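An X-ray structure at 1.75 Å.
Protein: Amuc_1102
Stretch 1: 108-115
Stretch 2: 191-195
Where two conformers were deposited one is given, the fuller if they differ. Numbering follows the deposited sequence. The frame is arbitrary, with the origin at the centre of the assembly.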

# COMPACT_ATOMS: atom_id res chain seq x y z
N ASN C 108 23.95 2.74 -13.99
CA ASN C 108 23.01 3.84 -14.20
C ASN C 108 21.62 3.38 -13.80
O ASN C 108 21.18 2.29 -14.16
CB ASN C 108 23.03 4.29 -15.66
CG ASN C 108 24.34 4.91 -16.05
OD1 ASN C 108 24.72 5.96 -15.53
ND2 ASN C 108 25.05 4.27 -16.97
N THR C 109 20.94 4.21 -13.02
CA THR C 109 19.58 3.89 -12.60
C THR C 109 18.83 5.21 -12.44
O THR C 109 19.30 6.27 -12.88
CB THR C 109 19.61 3.01 -11.34
OG1 THR C 109 18.28 2.62 -10.98
CG2 THR C 109 20.28 3.73 -10.18
N TYR C 110 17.63 5.15 -11.85
CA TYR C 110 16.77 6.32 -11.77
C TYR C 110 16.07 6.37 -10.42
O TYR C 110 15.77 5.33 -9.83
CB TYR C 110 15.66 6.31 -12.83
CG TYR C 110 15.99 7.04 -14.11
CD1 TYR C 110 15.67 8.39 -14.26
CD2 TYR C 110 16.57 6.36 -15.19
CE1 TYR C 110 15.95 9.06 -15.45
CE2 TYR C 110 16.86 7.03 -16.38
CZ TYR C 110 16.53 8.38 -16.50
OH TYR C 110 16.78 9.05 -17.67
N ALA C 111 15.78 7.59 -9.97
CA ALA C 111 14.85 7.84 -8.88
C ALA C 111 13.66 8.63 -9.42
O ALA C 111 13.75 9.29 -10.46
CB ALA C 111 15.53 8.59 -7.72
N SER C 112 12.52 8.57 -8.72
CA SER C 112 11.35 9.27 -9.24
C SER C 112 10.37 9.62 -8.12
O SER C 112 10.40 9.04 -7.03
CB SER C 112 10.64 8.44 -10.32
OG SER C 112 10.13 7.22 -9.79
N VAL C 113 9.53 10.61 -8.41
CA VAL C 113 8.36 10.94 -7.58
C VAL C 113 7.28 11.44 -8.52
O VAL C 113 7.54 11.80 -9.67
CB VAL C 113 8.61 12.00 -6.49
CG1 VAL C 113 9.31 11.39 -5.30
CG2 VAL C 113 9.37 13.20 -7.06
N TYR C 114 6.03 11.44 -8.03
CA TYR C 114 4.89 11.64 -8.90
C TYR C 114 3.87 12.59 -8.28
O TYR C 114 3.71 12.63 -7.06
CB TYR C 114 4.16 10.30 -9.21
CG TYR C 114 5.12 9.25 -9.76
CD1 TYR C 114 6.02 8.60 -8.93
CD2 TYR C 114 5.12 8.93 -11.12
CE1 TYR C 114 6.92 7.68 -9.42
CE2 TYR C 114 6.01 7.98 -11.63
CZ TYR C 114 6.91 7.36 -10.77
OH TYR C 114 7.82 6.42 -11.25
N LEU C 115 3.14 13.29 -9.15
CA LEU C 115 1.91 13.97 -8.76
C LEU C 115 0.74 13.38 -9.54
O LEU C 115 0.87 13.09 -10.74
CB LEU C 115 2.01 15.49 -9.01
CG LEU C 115 2.88 16.29 -8.03
CD1 LEU C 115 3.03 17.73 -8.56
CD2 LEU C 115 2.34 16.26 -6.57
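Stretch 2 (191-195) DRYPE

Residues 191-195 cross the strand of stretch 1 as an irregular segment, held by a cation-pi stack of Arg192 on Tyr110, by close packing of Tyr193 and Pro194 on the backbone carbonyl of Tyr110, and by two bridging waters. The touching parts run at 90° to each other, and the closest pair of CA atoms across the contact is that of Tyr110 and Tyr193, 5.0 Å apart. From Asp191 to Arg192 the chain is compact (phi/psi -76/-6 and -77/-22); it then opens at Tyr193 (-132/156) and stays extended through Pro194 and Glu195.

Arg192 reaches out with chi1 to chi3 all t, which lays its guanidinium flat over one face of the Tyr110 ring. The centres lie 3.6 Å apart with the planes at 19°, and Arg192 CZ stands only 14° off the ring normal, so the positive charge faces the pi cloud almost squarely. Near the start of the contact, Thr109 OG1 lies 3.2 Å from Arg192 O, and water 1 links the same hydroxyl oxygen (3.1 Å from Thr109 OG1) to the backbone of Asp191, donating to Asp191 O at 2.6 Å.

The Tyr110 carbonyl meets the next two residues: Tyr110 O is 3.2 Å from Pro194 CD and accepts a CA-H...O contact from Tyr193 CA at 3.5 Å. It also lies at the edge of the Tyr193 ring, 3.4 Å from Tyr193 CD2, while Tyr110 CB packs 3.6 Å from that same Tyr193 CD2. The ring slants across toward the next residues of the strand, bringing Tyr193 CE2 to 3.4 Å from Ser112 OG. At its tip, water 2 joins the two phenols, donating to Tyr193 OH at 2.8 Å and bonding Tyr114 OH at 2.7 Å.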

# COMPACT_ATOMS: atom_id res chain seq x y z
N ASP C 191 12.64 -2.57 -13.68
CA ASP C 191 14.10 -2.57 -13.67
C ASP C 191 14.73 -1.18 -13.78
O ASP C 191 15.96 -1.08 -13.69
CB ASP C 191 14.63 -3.42 -14.81
CG ASP C 191 14.49 -4.88 -14.52
OD1 ASP C 191 14.27 -5.19 -13.33
OD2 ASP C 191 14.60 -5.71 -15.45
N ARG C 192 13.93 -0.13 -14.00
CA ARG C 192 14.49 1.20 -14.21
C ARG C 192 14.94 1.86 -12.91
O ARG C 192 15.79 2.77 -12.95
CB ARG C 192 13.45 2.07 -14.94
CG ARG C 192 13.81 3.55 -15.12
CD ARG C 192 12.72 4.24 -15.96
NE ARG C 192 12.87 5.69 -16.05
CZ ARG C 192 13.46 6.29 -17.07
NH1 ARG C 192 13.96 5.56 -18.08
NH2 ARG C 192 13.56 7.62 -17.11
N TYR C 193 14.40 1.42 -11.78
CA TYR C 193 14.59 2.06 -10.49
C TYR C 193 14.96 1.02 -9.45
O TYR C 193 14.59 -0.16 -9.58
CB TYR C 193 13.30 2.75 -10.02
CG TYR C 193 12.54 3.54 -11.07
CD1 TYR C 193 11.60 2.91 -11.88
CD2 TYR C 193 12.73 4.91 -11.21
CE1 TYR C 193 10.88 3.64 -12.81
CE2 TYR C 193 12.02 5.64 -12.15
CZ TYR C 193 11.09 4.99 -12.93
OH TYR C 193 10.35 5.66 -13.88
N PRO C 194 15.62 1.41 -8.36
CA PRO C 194 15.80 0.47 -7.26
C PRO C 194 14.48 0.19 -6.54
O PRO C 194 13.47 0.88 -6.72
CB PRO C 194 16.79 1.17 -6.32
CG PRO C 194 17.28 2.40 -7.08
CD PRO C 194 16.19 2.73 -8.05
N GLU C 195 14.51 -0.85 -5.72
CA GLU C 195 13.40 -1.17 -4.83
C GLU C 195 13.17 -0.05 -3.83
O GLU C 195 14.11 0.57 -3.34
CB GLU C 195 13.72 -2.48 -4.09
CG GLU C 195 12.67 -2.94 -3.09
CD GLU C 195 13.07 -4.23 -2.37
OE1 GLU C 195 14.12 -4.81 -2.72
OE2 GLU C 195 12.32 -4.65 -1.47
O HOH W 1 18.09 0.32 -13.00
O HOH W 2 7.60 5.46 -13.73